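Protein prgH (Salmonella enterica subsp. enterica serovar Typhimurium, PDB 4G2S) probably helps build the inner-membrane ring of the Salmonella SPI-1 type III secretion basal body, to which this fragment contributes an FHA-type domain. Local coordinates at residues P6-L11 against G18-L23; S14-C19 against F53-H58; R27-V32 against A49-I54; V61-Q66 against G98-L103; T72-H77 against R87-N92. All blocks are in the same frame, centred on the assembly; numbering follows the deposited sequence.

Contact 1 (P6-L11 against G18-L23); sequences PYIVRL and GCEFPL
Val9 O is the most tightly held polar atom where strands 7-11 and 20-22 pair as an antiparallel beta hairpin, gripped by one hydrogen bond and one weaker CA-H...O contact. Phe21 N makes the bond at 2.6 Å, nearly straight (170° at the hydrogen), and Glu20 CA the contact. Val9 N returns the bond to Phe21 O at 2.7 Å, completing a hydrogen-bonded pair flanked by the non-hydrogen-bonded pairs Ile8-Pro22 and Arg10-Glu20. The ladder runs on from Leu23 N to Tyr7 O at one end and, at the other, from Leu11 N to Cys19 O and Gly18 N to Leu11 O, the last donor above the carbonyl plane.

On the face with Ile8 and Pro22, the extended Arg10 chain crosses Glu20 obliquely, and its NH1 forms a salt bridge with Glu20 OE2 at 2.9 Å. That oxygen lies in the guanidinium plane yet is met from above the carboxylate plane, the two planes standing 84° apart. Glu20 OE1 is bridged to Arg105, and Arg10 NH2 to Glu64 of the second subunit, so this face reaches the assembly interface. Gly18 CA lies over one guanidinium face.

The face bearing Val9 and Phe21 is apolar and turned into the beta sandwich. Leu11 CG and CD1 abut the Phe21 ring edge at CE2, while Val9 CG2 presses on Leu23 CD2 at 3.5 Å, closer than ordinary carbon contact.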
# COMPACT_ATOMS: atom_id res chain seq x y z
N PRO A 6 20.29 -24.39 9.03
CA PRO A 6 20.26 -22.96 9.21
C PRO A 6 19.37 -22.58 10.40
O PRO A 6 18.86 -23.46 11.12
CB PRO A 6 19.71 -22.51 7.86
CG PRO A 6 18.65 -23.51 7.59
CD PRO A 6 19.08 -24.80 8.29
N TYR A 7 19.17 -21.27 10.60
CA TYR A 7 18.67 -20.78 11.83
C TYR A 7 17.46 -19.89 11.58
O TYR A 7 17.28 -19.36 10.50
CB TYR A 7 19.75 -19.99 12.57
CG TYR A 7 20.97 -20.81 12.93
CD1 TYR A 7 20.97 -21.63 14.06
CD2 TYR A 7 22.12 -20.77 12.13
CE1 TYR A 7 22.09 -22.43 14.36
CE2 TYR A 7 23.23 -21.53 12.46
CZ TYR A 7 23.21 -22.34 13.57
OH TYR A 7 24.32 -23.08 13.85
N ILE A 8 16.65 -19.74 12.61
CA ILE A 8 15.42 -18.98 12.51
C ILE A 8 15.42 -18.00 13.65
O ILE A 8 15.86 -18.35 14.77
CB ILE A 8 14.21 -19.94 12.59
CG1 ILE A 8 14.12 -20.75 11.30
CG2 ILE A 8 12.93 -19.20 12.84
CD1 ILE A 8 13.07 -21.85 11.32
N VAL A 9 14.94 -16.77 13.40
CA VAL A 9 14.68 -15.87 14.50
C VAL A 9 13.21 -15.93 14.78
O VAL A 9 12.42 -15.65 13.87
CB VAL A 9 15.00 -14.41 14.17
CG1 VAL A 9 14.74 -13.56 15.43
CG2 VAL A 9 16.43 -14.33 13.78
N ARG A 10 12.88 -16.22 16.04
CA ARG A 10 11.55 -16.17 16.56
C ARG A 10 11.36 -14.98 17.51
O ARG A 10 12.14 -14.73 18.46
CB ARG A 10 11.20 -17.49 17.27
CG ARG A 10 9.74 -17.54 17.75
CD ARG A 10 9.47 -18.68 18.72
NE ARG A 10 8.07 -18.76 19.10
CZ ARG A 10 7.12 -19.47 18.49
NH1 ARG A 10 7.36 -20.20 17.40
NH2 ARG A 10 5.89 -19.46 19.00
N LEU A 11 10.27 -14.27 17.28
CA LEU A 11 9.88 -13.17 18.20
C LEU A 11 9.17 -13.74 19.41
O LEU A 11 8.32 -14.64 19.27
CB LEU A 11 9.01 -12.21 17.44
CG LEU A 11 9.69 -11.57 16.23
CD1 LEU A 11 8.75 -10.47 15.74
CD2 LEU A 11 11.03 -11.04 16.48
N GLY A 18 5.61 -14.72 18.00
CA GLY A 18 5.49 -16.05 17.41
C GLY A 18 5.98 -16.06 15.95
O GLY A 18 6.23 -17.13 15.38
N CYS A 19 6.14 -14.88 15.32
CA CYS A 19 6.66 -14.80 13.93
C CYS A 19 8.09 -15.33 13.88
O CYS A 19 8.91 -15.06 14.76
CB CYS A 19 6.67 -13.36 13.36
SG CYS A 19 5.08 -12.83 12.77
N GLU A 20 8.37 -16.07 12.82
CA GLU A 20 9.65 -16.77 12.67
C GLU A 20 10.27 -16.36 11.36
O GLU A 20 9.67 -16.52 10.31
CB GLU A 20 9.45 -18.27 12.77
CG GLU A 20 9.25 -18.74 14.23
CD GLU A 20 9.42 -20.22 14.44
OE1 GLU A 20 9.42 -20.97 13.46
OE2 GLU A 20 9.55 -20.65 15.61
N PHE A 21 11.46 -15.81 11.41
CA PHE A 21 12.12 -15.30 10.23
C PHE A 21 13.38 -16.14 9.95
O PHE A 21 14.23 -16.36 10.85
CB PHE A 21 12.55 -13.86 10.40
CG PHE A 21 11.42 -12.94 10.74
CD1 PHE A 21 10.65 -12.36 9.75
CD2 PHE A 21 11.13 -12.68 12.06
CE1 PHE A 21 9.58 -11.51 10.09
CE2 PHE A 21 10.04 -11.86 12.39
CZ PHE A 21 9.30 -11.26 11.40
N PRO A 22 13.51 -16.60 8.70
CA PRO A 22 14.69 -17.40 8.37
C PRO A 22 15.88 -16.50 8.26
O PRO A 22 15.80 -15.41 7.71
CB PRO A 22 14.34 -18.00 7.00
CG PRO A 22 13.41 -17.04 6.36
CD PRO A 22 12.62 -16.42 7.54
N LEU A 23 17.02 -16.97 8.74
CA LEU A 23 18.24 -16.21 8.60
C LEU A 23 19.09 -16.76 7.47
O LEU A 23 19.28 -17.96 7.34
CB LEU A 23 19.06 -16.30 9.86
CG LEU A 23 18.57 -15.71 11.14
CD1 LEU A 23 19.54 -16.13 12.25
CD2 LEU A 23 18.49 -14.21 10.98

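Contact 2 (S14-C19 against F53-H58); sequences SSLNGC and FIPLDH
Ser14 lies in the loop that links strands 7-11 and 20-22, and its hydroxyl turns back on the loop itself. With chi1 at 88°, OG sits between the backbone N and the carbonyl carbon, where it accepts from Leu16 N at 3.1 Å and forms an ST turn. Its CB meanwhile rests on Leu56 CD1 at 3.8 Å, and OG brushes Ile54 CG2. Ser15 also holds its OG in the crowded position (chi1 67°), which brings the oxygen to 3.5 Å from Pro55 CG; this is a van der Waals touch. Leu16 carries the apolar part of the contact. Its side chain crosses the Pro55 ring at about a right angle, with CD1 at 3.6 Å from Pro55 CD.

Two overlapping beta turns, Ser14-Asn17 and Leu16-Cys19, shape the loop. Asn17 N reaches Ser14 O at 3.1 Å in the type I turn, and Cys19 N reaches Leu16 O at 2.9 Å in the type II turn, whose third position, with its positive phi, is taken by Gly18. No hydrogen bond joins 14-19 to 53-58.

The carbonyls of Ser15 and Asn17 instead accept from Asn62 ND2 of the second subunit, so one side of the loop serves the assembly. Strand 51-55, at a border of its sheet, packs on both sides: Phe53 on helix 35-41, Ile54 against Leu11 of strand 7-11, Phe30 of strand 26-33 and Leu100 of strand 100-106.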
# COMPACT_ATOMS: atom_id res chain seq x y z
N SER A 14 6.26 -8.45 21.33
CA SER A 14 5.73 -7.58 20.25
C SER A 14 4.38 -8.09 19.72
O SER A 14 3.89 -9.17 20.08
CB SER A 14 6.72 -7.32 19.10
OG SER A 14 6.64 -8.34 18.07
N SER A 15 3.75 -7.26 18.89
CA SER A 15 2.49 -7.61 18.23
C SER A 15 2.65 -8.76 17.22
O SER A 15 1.66 -9.40 16.81
CB SER A 15 1.92 -6.37 17.54
OG SER A 15 2.80 -6.03 16.49
N LEU A 16 3.90 -9.03 16.84
CA LEU A 16 4.24 -10.14 15.97
C LEU A 16 4.81 -11.35 16.74
O LEU A 16 5.47 -12.21 16.17
CB LEU A 16 5.25 -9.68 14.93
CG LEU A 16 4.77 -8.57 13.99
CD1 LEU A 16 5.76 -8.48 12.85
CD2 LEU A 16 3.34 -8.77 13.50
N ASN A 17 4.58 -11.40 18.04
CA ASN A 17 4.94 -12.59 18.88
C ASN A 17 4.58 -13.89 18.17
O ASN A 17 3.44 -14.10 17.69
CB ASN A 17 4.20 -12.50 20.23
CG ASN A 17 4.67 -13.55 21.25
OD1 ASN A 17 5.61 -14.31 20.99
ND2 ASN A 17 4.03 -13.57 22.41
N GLY A 18 5.61 -14.72 18.00
CA GLY A 18 5.49 -16.05 17.41
C GLY A 18 5.98 -16.06 15.95
O GLY A 18 6.23 -17.13 15.38
N CYS A 19 6.14 -14.88 15.32
CA CYS A 19 6.66 -14.80 13.93
C CYS A 19 8.09 -15.33 13.88
O CYS A 19 8.91 -15.06 14.76
CB CYS A 19 6.67 -13.36 13.36
SG CYS A 19 5.08 -12.83 12.77
N PHE A 53 11.15 -5.77 8.96
CA PHE A 53 10.65 -4.72 9.81
C PHE A 53 9.81 -5.34 10.87
O PHE A 53 8.93 -6.12 10.55
CB PHE A 53 9.75 -3.71 9.07
CG PHE A 53 9.09 -2.76 9.99
CD1 PHE A 53 9.78 -1.66 10.45
CD2 PHE A 53 7.77 -2.98 10.44
CE1 PHE A 53 9.17 -0.78 11.32
CE2 PHE A 53 7.16 -2.11 11.31
CZ PHE A 53 7.87 -1.00 11.75
N ILE A 54 10.04 -5.00 12.12
CA ILE A 54 9.24 -5.43 13.25
C ILE A 54 8.66 -4.17 13.91
O ILE A 54 9.41 -3.29 14.28
CB ILE A 54 10.15 -6.12 14.32
CG1 ILE A 54 10.84 -7.30 13.67
CG2 ILE A 54 9.35 -6.56 15.54
CD1 ILE A 54 11.89 -7.97 14.53
N PRO A 55 7.33 -4.11 14.09
CA PRO A 55 6.71 -2.97 14.78
C PRO A 55 6.85 -3.07 16.30
O PRO A 55 6.73 -4.16 16.89
CB PRO A 55 5.26 -3.06 14.36
CG PRO A 55 5.01 -4.51 14.21
CD PRO A 55 6.32 -5.05 13.61
N LEU A 56 7.25 -1.98 16.92
CA LEU A 56 7.34 -1.90 18.37
C LEU A 56 7.12 -0.43 18.75
O LEU A 56 7.79 0.46 18.24
CB LEU A 56 8.69 -2.42 18.87
CG LEU A 56 8.75 -2.81 20.35
CD1 LEU A 56 7.97 -4.10 20.64
CD2 LEU A 56 10.21 -2.99 20.77
N ASP A 57 6.16 -0.18 19.61
CA ASP A 57 5.74 1.23 19.86
C ASP A 57 6.80 1.97 20.67
O ASP A 57 6.98 3.16 20.48
CB ASP A 57 4.36 1.29 20.52
CG ASP A 57 4.24 0.36 21.72
OD1 ASP A 57 5.22 -0.38 22.00
OD2 ASP A 57 3.15 0.36 22.36
N HIS A 58 7.53 1.25 21.52
CA HIS A 58 8.54 1.84 22.40
C HIS A 58 9.79 0.96 22.60
O HIS A 58 9.70 -0.26 22.78
CB HIS A 58 7.88 2.19 23.75
CG HIS A 58 8.86 2.53 24.86
ND1 HIS A 58 9.51 1.59 25.55
CD2 HIS A 58 9.24 3.77 25.42
CE1 HIS A 58 10.30 2.17 26.48
NE2 HIS A 58 10.12 3.50 26.42

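Contact 3 (R27-V32 against A49-I54); sequences RTLFVV and ADSFFI
Strands 27-32 and 51-54 run parallel, their axes inclined by 21°, as the two strands of a beta-alpha-beta unit whose connection contains helix 35-41. Four hydrogen bonds zigzag between them. Leu29 N gives to Asp50 O at 2.8 Å and Phe52 N to Leu29 O at 2.7 Å; Val31 N then gives to Phe52 O, and Ile54 N to Val31 O, both at 2.8 Å. Leu29 and Val31 thus spend both N and O on this neighbour, while Thr28 and Phe30 bond to strand 63-67 on the other side. CA-H...O contacts accompany every rung.

Phe30 and Phe52 project from the same face, each with CG anti to the carbonyl carbon, so the two side chains lie side by side and point the same way. Their rings meet obliquely, planes 35° apart and centroids 5.6 Å apart. Thr28 CG2 touches the Phe52 ring edge at CE2, 3.8 Å away, and Ile54 CD1 lies against Phe30 CD2. Beyond the two segments, Phe30 stacks on Phe63 and Phe52 meets Phe21.

On the other face Val31 and Phe53 pack against Ala37 of helix 35-41, and Ser51 OG lies on Leu29 CB and CD2. Near the start of the strand Arg27 is bridged by NH1 to Glu64, and its guanidinium lies over Leu29 CB. Its NH2 stays 4.0 Å from Asp50 OD2, too far for a salt bridge.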
# COMPACT_ATOMS: atom_id res chain seq x y z
N ARG A 27 24.68 -11.51 6.98
CA ARG A 27 24.09 -10.45 7.81
C ARG A 27 22.62 -10.27 7.47
O ARG A 27 22.31 -10.05 6.33
CB ARG A 27 24.79 -9.11 7.56
CG ARG A 27 23.96 -7.86 7.92
CD ARG A 27 24.12 -6.63 6.98
NE ARG A 27 23.00 -6.35 6.05
CZ ARG A 27 22.40 -5.15 5.83
NH1 ARG A 27 22.75 -4.01 6.49
NH2 ARG A 27 21.42 -5.07 4.93
N THR A 28 21.76 -10.36 8.49
CA THR A 28 20.35 -10.00 8.35
C THR A 28 20.05 -8.82 9.27
O THR A 28 20.35 -8.87 10.44
CB THR A 28 19.45 -11.20 8.71
OG1 THR A 28 19.87 -12.33 7.91
CG2 THR A 28 18.02 -10.92 8.36
N LEU A 29 19.47 -7.78 8.68
CA LEU A 29 18.95 -6.57 9.37
C LEU A 29 17.49 -6.67 9.81
O LEU A 29 16.59 -7.05 9.03
CB LEU A 29 19.09 -5.37 8.50
CG LEU A 29 18.69 -3.95 9.07
CD1 LEU A 29 19.60 -3.63 10.21
CD2 LEU A 29 18.81 -2.87 7.92
N PHE A 30 17.28 -6.28 11.05
CA PHE A 30 16.00 -6.11 11.67
C PHE A 30 15.84 -4.64 12.04
O PHE A 30 16.53 -4.10 12.89
CB PHE A 30 15.87 -7.03 12.90
CG PHE A 30 15.83 -8.47 12.53
CD1 PHE A 30 17.02 -9.15 12.30
CD2 PHE A 30 14.65 -9.10 12.28
CE1 PHE A 30 17.00 -10.49 11.91
CE2 PHE A 30 14.61 -10.47 11.90
CZ PHE A 30 15.80 -11.14 11.72
N VAL A 31 14.86 -4.00 11.41
CA VAL A 31 14.50 -2.63 11.72
C VAL A 31 13.28 -2.74 12.61
O VAL A 31 12.31 -3.42 12.22
CB VAL A 31 14.11 -1.80 10.48
CG1 VAL A 31 13.63 -0.39 10.90
CG2 VAL A 31 15.26 -1.74 9.48
N VAL A 32 13.37 -2.13 13.81
CA VAL A 32 12.43 -2.30 14.87
C VAL A 32 11.98 -0.89 15.36
O VAL A 32 12.77 -0.06 15.86
CB VAL A 32 13.01 -3.04 16.07
CG1 VAL A 32 11.94 -3.41 17.06
CG2 VAL A 32 13.79 -4.28 15.71
N ALA A 49 15.23 -11.91 1.11
CA ALA A 49 15.12 -10.98 2.23
C ALA A 49 16.33 -11.04 3.20
O ALA A 49 16.52 -12.04 3.91
CB ALA A 49 13.82 -11.22 2.99
N ASP A 50 17.13 -9.96 3.20
CA ASP A 50 18.20 -9.78 4.19
C ASP A 50 17.86 -8.66 5.19
O ASP A 50 18.71 -8.25 5.99
CB ASP A 50 19.51 -9.47 3.52
CG ASP A 50 19.46 -8.17 2.71
OD1 ASP A 50 18.39 -7.53 2.69
OD2 ASP A 50 20.46 -7.79 2.11
N SER A 51 16.60 -8.24 5.13
CA SER A 51 16.01 -7.17 5.97
C SER A 51 14.59 -7.48 6.40
O SER A 51 13.80 -7.91 5.55
CB SER A 51 15.85 -5.92 5.12
OG SER A 51 16.83 -5.03 5.53
N PHE A 52 14.23 -7.20 7.65
CA PHE A 52 12.85 -7.35 8.16
C PHE A 52 12.42 -6.16 9.02
O PHE A 52 13.25 -5.59 9.72
CB PHE A 52 12.70 -8.66 8.94
CG PHE A 52 13.01 -9.91 8.06
CD1 PHE A 52 12.09 -10.30 7.14
CD2 PHE A 52 14.20 -10.62 8.15
CE1 PHE A 52 12.31 -11.37 6.28
CE2 PHE A 52 14.43 -11.74 7.36
CZ PHE A 52 13.50 -12.10 6.39
N PHE A 53 11.15 -5.77 8.96
CA PHE A 53 10.65 -4.72 9.81
C PHE A 53 9.81 -5.34 10.87
O PHE A 53 8.93 -6.12 10.55
CB PHE A 53 9.75 -3.71 9.07
CG PHE A 53 9.09 -2.76 9.99
CD1 PHE A 53 9.78 -1.66 10.45
CD2 PHE A 53 7.77 -2.98 10.44
CE1 PHE A 53 9.17 -0.78 11.32
CE2 PHE A 53 7.16 -2.11 11.31
CZ PHE A 53 7.87 -1.00 11.75
N ILE A 54 10.04 -5.00 12.12
CA ILE A 54 9.24 -5.43 13.25
C ILE A 54 8.66 -4.17 13.91
O ILE A 54 9.41 -3.29 14.28
CB ILE A 54 10.15 -6.12 14.32
CG1 ILE A 54 10.84 -7.30 13.67
CG2 ILE A 54 9.35 -6.56 15.54
CD1 ILE A 54 11.89 -7.97 14.53

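Contact 4 (V61-Q66 against G98-L103); sequences VNFEIQ and GELLIL
Phe63 stands between two aliphatic side chains of the facing strand, and each meets its ring differently. With chi1 at 64° its CG takes the crowded position between the backbone N and the carbonyl carbon, sending the ring toward strand 100-106. Leu100 crosses it at about a right angle and places CD2 at the ring edge, 3.7 Å from Phe63 CE2. Ile102 instead comes tip to tip: its CD1 is 3.9 Å from Phe63 CE1, an approach oblique to the ring. Ile102 holds its own CG1 in the crowded position (chi1 65°), with the chain extended beyond it, so that CD1 is the atom that reaches the other sheet. The same methyl meets a second partner head-on, Ile65 CD1, at 4.1 Å. Ile65 also sets CG1 in the plane of the Phe63 ring, at its edge, tying the two side chains of one strand together.

Where the backbones converge, Val61 CG2 comes down directly on Gly98 CA at 3.6 Å. The axes of 63-66 and 100-103 come no nearer than 12.0 Å and are nearly parallel, and no hydrogen bond crosses. This is the interior of a beta sandwich of the FHA type, where the strands of the two sheets meet through apolar side chains, without backbone pairing.

Asn62 and Glu64, alternating with the core residues, turn the other way, and Glu64 bridges Arg27 of its own chain and Arg10 of the third subunit. In its sheet strand 63-67 lies between 26-33, whose Phe30 ring stacks on Phe63, and 74-80; opposite, strand 100-106 lies between 7-11 and 95-97.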
# COMPACT_ATOMS: atom_id res chain seq x y z
N VAL A 61 15.15 -1.06 18.95
CA VAL A 61 16.52 -0.84 18.53
C VAL A 61 16.79 -1.73 17.29
O VAL A 61 16.48 -2.90 17.36
CB VAL A 61 17.51 -1.29 19.60
CG1 VAL A 61 18.94 -1.14 19.09
CG2 VAL A 61 17.36 -0.48 20.90
N ASN A 62 17.40 -1.17 16.25
CA ASN A 62 17.70 -1.98 15.03
C ASN A 62 18.88 -2.89 15.36
O ASN A 62 19.76 -2.51 16.20
CB ASN A 62 18.04 -1.08 13.88
CG ASN A 62 16.83 -0.19 13.41
OD1 ASN A 62 15.70 -0.27 13.98
ND2 ASN A 62 17.04 0.59 12.36
N PHE A 63 18.90 -4.04 14.74
CA PHE A 63 20.01 -4.92 14.97
C PHE A 63 20.31 -5.79 13.76
O PHE A 63 19.44 -5.97 12.92
CB PHE A 63 19.77 -5.75 16.23
CG PHE A 63 18.61 -6.69 16.15
CD1 PHE A 63 18.74 -7.98 15.75
CD2 PHE A 63 17.35 -6.25 16.56
CE1 PHE A 63 17.67 -8.88 15.75
CE2 PHE A 63 16.27 -7.12 16.56
CZ PHE A 63 16.40 -8.43 16.10
N GLU A 64 21.55 -6.33 13.69
CA GLU A 64 21.91 -7.32 12.69
C GLU A 64 22.27 -8.59 13.36
O GLU A 64 22.99 -8.61 14.36
CB GLU A 64 23.07 -6.87 11.79
CG GLU A 64 22.96 -5.45 11.25
CD GLU A 64 23.99 -5.16 10.16
OE1 GLU A 64 23.83 -4.21 9.38
OE2 GLU A 64 24.94 -5.97 10.01
N ILE A 65 21.83 -9.67 12.76
CA ILE A 65 22.32 -11.00 13.08
C ILE A 65 23.28 -11.50 12.02
O ILE A 65 23.01 -11.44 10.79
CB ILE A 65 21.16 -11.99 13.34
CG1 ILE A 65 20.35 -11.44 14.52
CG2 ILE A 65 21.71 -13.39 13.60
CD1 ILE A 65 19.44 -12.44 15.16
N GLN A 66 24.46 -11.94 12.50
CA GLN A 66 25.51 -12.45 11.62
C GLN A 66 25.76 -13.93 11.88
O GLN A 66 26.10 -14.29 13.00
CB GLN A 66 26.82 -11.71 11.85
CG GLN A 66 27.85 -12.04 10.81
CD GLN A 66 29.12 -11.21 10.93
OE1 GLN A 66 29.18 -10.21 11.63
NE2 GLN A 66 30.14 -11.62 10.19
N GLY A 98 17.04 -3.93 22.86
CA GLY A 98 16.14 -2.89 23.34
C GLY A 98 14.96 -3.54 24.09
O GLY A 98 15.19 -4.40 24.96
N GLU A 99 13.72 -3.16 23.77
CA GLU A 99 12.54 -3.78 24.42
C GLU A 99 12.01 -5.00 23.66
O GLU A 99 11.00 -5.59 24.04
CB GLU A 99 11.39 -2.76 24.59
CG GLU A 99 10.82 -2.68 25.99
CD GLU A 99 11.71 -1.90 26.95
OE1 GLU A 99 12.95 -1.90 26.76
OE2 GLU A 99 11.16 -1.32 27.92
N LEU A 100 12.67 -5.38 22.56
CA LEU A 100 12.30 -6.59 21.88
C LEU A 100 12.92 -7.82 22.50
O LEU A 100 14.11 -7.81 22.92
CB LEU A 100 12.73 -6.49 20.41
CG LEU A 100 12.18 -7.52 19.49
CD1 LEU A 100 10.65 -7.39 19.35
CD2 LEU A 100 12.92 -7.42 18.18
N LEU A 101 12.16 -8.91 22.50
CA LEU A 101 12.66 -10.21 22.95
C LEU A 101 12.57 -11.25 21.81
O LEU A 101 11.49 -11.49 21.20
CB LEU A 101 11.88 -10.61 24.22
CG LEU A 101 12.50 -11.47 25.29
CD1 LEU A 101 11.51 -11.75 26.39
CD2 LEU A 101 12.90 -12.77 24.64
N ILE A 102 13.72 -11.85 21.48
CA ILE A 102 13.82 -12.78 20.38
C ILE A 102 14.48 -14.02 20.86
O ILE A 102 15.06 -14.08 21.91
CB ILE A 102 14.67 -12.23 19.20
CG1 ILE A 102 16.12 -12.03 19.62
CG2 ILE A 102 14.15 -10.86 18.73
CD1 ILE A 102 17.02 -11.66 18.43
N LEU A 103 14.47 -15.03 20.01
CA LEU A 103 15.07 -16.28 20.33
C LEU A 103 15.60 -16.78 18.99
O LEU A 103 14.93 -16.56 18.00
CB LEU A 103 13.99 -17.21 20.93
CG LEU A 103 14.62 -18.54 21.29
CD1 LEU A 103 14.06 -19.03 22.62
CD2 LEU A 103 14.46 -19.58 20.20

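Contact 5 (T72-H77 against R87-N92); sequences TEIILH and RSVQLN
Leu76 and Arg87 exchange two backbone hydrogen bonds, Leu76 N to Arg87 O and Arg87 N to Leu76 O, both 2.9 Å long and directed nearly along the C=O axes. A third, from Val89 N to Ile74 O, has the same 2.9 Å length and is equally straight. Two of these acceptors have a further, weaker partner: Ser88 CA lies 3.5 Å from Ile74 O, and Ile75 CA 3.5 Å from Arg87 O, each as a CA-H...O contact. Ile75 and His77 also form backbone bonds to strand 63-67, with Gln66 and Glu64, and His77 NE2 bonds to Gln66 OE1.

The pairing belongs to the beta hairpin of strands 74-80 and 83-88, whose second strand is an outermost strand of its sheet within the chain. Arg87 starts from a crowded first torsion (chi1 39°) and then extends alongside Leu76; Leu76 CD2 lies 4.0 Å from Arg87 NE. The Arg87 charge is met farther on, where NH2 is shared between the Glu78 carboxylate and Gln96 O.

Apolar contacts accompany the last bond and go beyond it. Ile74 and Val89 cross at about a right angle with their CG2 methyls 3.4 Å apart, tighter than usual. Ile74 CD1 is pressed still closer to Leu91 CD2, at 3.3 Å, again at a right angle. On the face away from Leu76 and Arg87, Ile75 CD1 rests against Ser88 OG.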
# COMPACT_ATOMS: atom_id res chain seq x y z
N THR A 72 28.94 -21.86 12.88
CA THR A 72 29.43 -22.23 14.22
C THR A 72 29.43 -21.08 15.25
O THR A 72 29.47 -21.34 16.45
CB THR A 72 30.85 -22.82 14.18
OG1 THR A 72 31.76 -21.82 13.69
CG2 THR A 72 30.91 -24.06 13.29
N GLU A 73 29.41 -19.83 14.80
CA GLU A 73 29.29 -18.71 15.75
C GLU A 73 28.20 -17.73 15.34
O GLU A 73 28.04 -17.47 14.15
CB GLU A 73 30.64 -17.99 15.94
CG GLU A 73 31.12 -17.15 14.76
CD GLU A 73 32.14 -16.08 15.16
OE1 GLU A 73 32.75 -16.17 16.24
OE2 GLU A 73 32.33 -15.12 14.37
N ILE A 74 27.43 -17.22 16.33
CA ILE A 74 26.34 -16.25 16.08
C ILE A 74 26.53 -14.94 16.83
O ILE A 74 26.57 -14.91 18.09
CB ILE A 74 24.89 -16.77 16.40
CG1 ILE A 74 24.56 -18.02 15.58
CG2 ILE A 74 23.85 -15.71 16.04
CD1 ILE A 74 23.40 -18.82 16.14
N ILE A 75 26.56 -13.86 16.05
CA ILE A 75 26.86 -12.53 16.54
C ILE A 75 25.68 -11.59 16.31
O ILE A 75 25.18 -11.52 15.22
CB ILE A 75 28.12 -11.96 15.85
CG1 ILE A 75 29.30 -12.86 16.16
CG2 ILE A 75 28.43 -10.55 16.40
CD1 ILE A 75 29.73 -12.87 17.60
N LEU A 76 25.25 -10.92 17.36
CA LEU A 76 24.25 -9.91 17.20
C LEU A 76 24.92 -8.53 17.29
O LEU A 76 25.73 -8.29 18.21
CB LEU A 76 23.17 -10.12 18.22
CG LEU A 76 21.89 -9.24 18.08
CD1 LEU A 76 20.74 -10.05 18.53
CD2 LEU A 76 22.12 -8.02 18.92
N HIS A 77 24.68 -7.70 16.27
CA HIS A 77 25.16 -6.32 16.30
C HIS A 77 24.00 -5.44 16.61
O HIS A 77 23.08 -5.33 15.78
CB HIS A 77 25.73 -5.95 14.97
CG HIS A 77 26.77 -6.86 14.51
ND1 HIS A 77 28.03 -6.76 14.92
CD2 HIS A 77 26.74 -7.89 13.58
CE1 HIS A 77 28.78 -7.69 14.30
NE2 HIS A 77 28.00 -8.38 13.49
N ARG A 87 27.63 -8.61 20.37
CA ARG A 87 27.77 -9.71 21.37
C ARG A 87 27.52 -11.06 20.73
O ARG A 87 26.74 -11.16 19.78
CB ARG A 87 26.78 -9.51 22.51
CG ARG A 87 25.45 -9.01 22.00
CD ARG A 87 24.30 -9.14 22.99
NE ARG A 87 23.28 -8.11 22.72
CZ ARG A 87 22.04 -8.13 23.20
NH1 ARG A 87 21.62 -9.11 23.98
NH2 ARG A 87 21.21 -7.16 22.89
N SER A 88 28.17 -12.08 21.25
CA SER A 88 27.83 -13.48 20.98
C SER A 88 26.50 -13.88 21.58
O SER A 88 26.22 -13.50 22.71
CB SER A 88 28.89 -14.43 21.62
OG SER A 88 29.60 -15.07 20.59
N VAL A 89 25.70 -14.64 20.86
CA VAL A 89 24.43 -15.07 21.41
C VAL A 89 24.30 -16.57 21.30
O VAL A 89 24.76 -17.18 20.35
CB VAL A 89 23.18 -14.45 20.71
CG1 VAL A 89 22.99 -13.00 21.16
CG2 VAL A 89 23.29 -14.54 19.20
N GLN A 90 23.59 -17.12 22.27
CA GLN A 90 23.39 -18.55 22.37
C GLN A 90 22.04 -18.93 21.79
O GLN A 90 21.06 -18.13 21.85
CB GLN A 90 23.50 -18.97 23.83
CG GLN A 90 24.81 -18.57 24.49
CD GLN A 90 26.00 -18.56 23.52
OE1 GLN A 90 26.30 -19.57 22.88
NE2 GLN A 90 26.66 -17.39 23.38
N LEU A 91 21.99 -20.12 21.21
CA LEU A 91 20.76 -20.64 20.68
C LEU A 91 19.76 -20.98 21.79
O LEU A 91 20.14 -21.35 22.89
CB LEU A 91 21.00 -21.88 19.86
CG LEU A 91 21.84 -21.73 18.61
CD1 LEU A 91 22.03 -23.11 18.01
CD2 LEU A 91 21.17 -20.87 17.57
N ASN A 92 18.48 -20.86 21.47
CA ASN A 92 17.41 -21.33 22.32
C ASN A 92 17.27 -20.62 23.63
O ASN A 92 16.80 -21.19 24.61
CB ASN A 92 17.48 -22.84 22.53
CG ASN A 92 17.39 -23.59 21.23
OD1 ASN A 92 16.74 -23.15 20.30
ND2 ASN A 92 18.06 -24.72 21.16

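Contact 4 lies deepest, its centre about 5 Å from that of the chain, and joins the two sheets by apolar contacts without any hydrogen bond. Contacts 1, 3 and 5 instead pair strands within a sheet through backbone hydrogen bonds: contact 1 in the four-stranded sheet, contacts 3 and 5 at the two borders of the five-stranded one. Contacts 1 and 3 are buried, whereas 2 and 5 are partly exposed, on opposite sides of the centre. Contact 2 shares strand 51-55 with contact 3 and Gly18 and Cys19 with contact 1, and has no crossing hydrogen bond. Contacts 1 to 4 all reach other subunits, through both polar bonds and packing; contact 5 touches none.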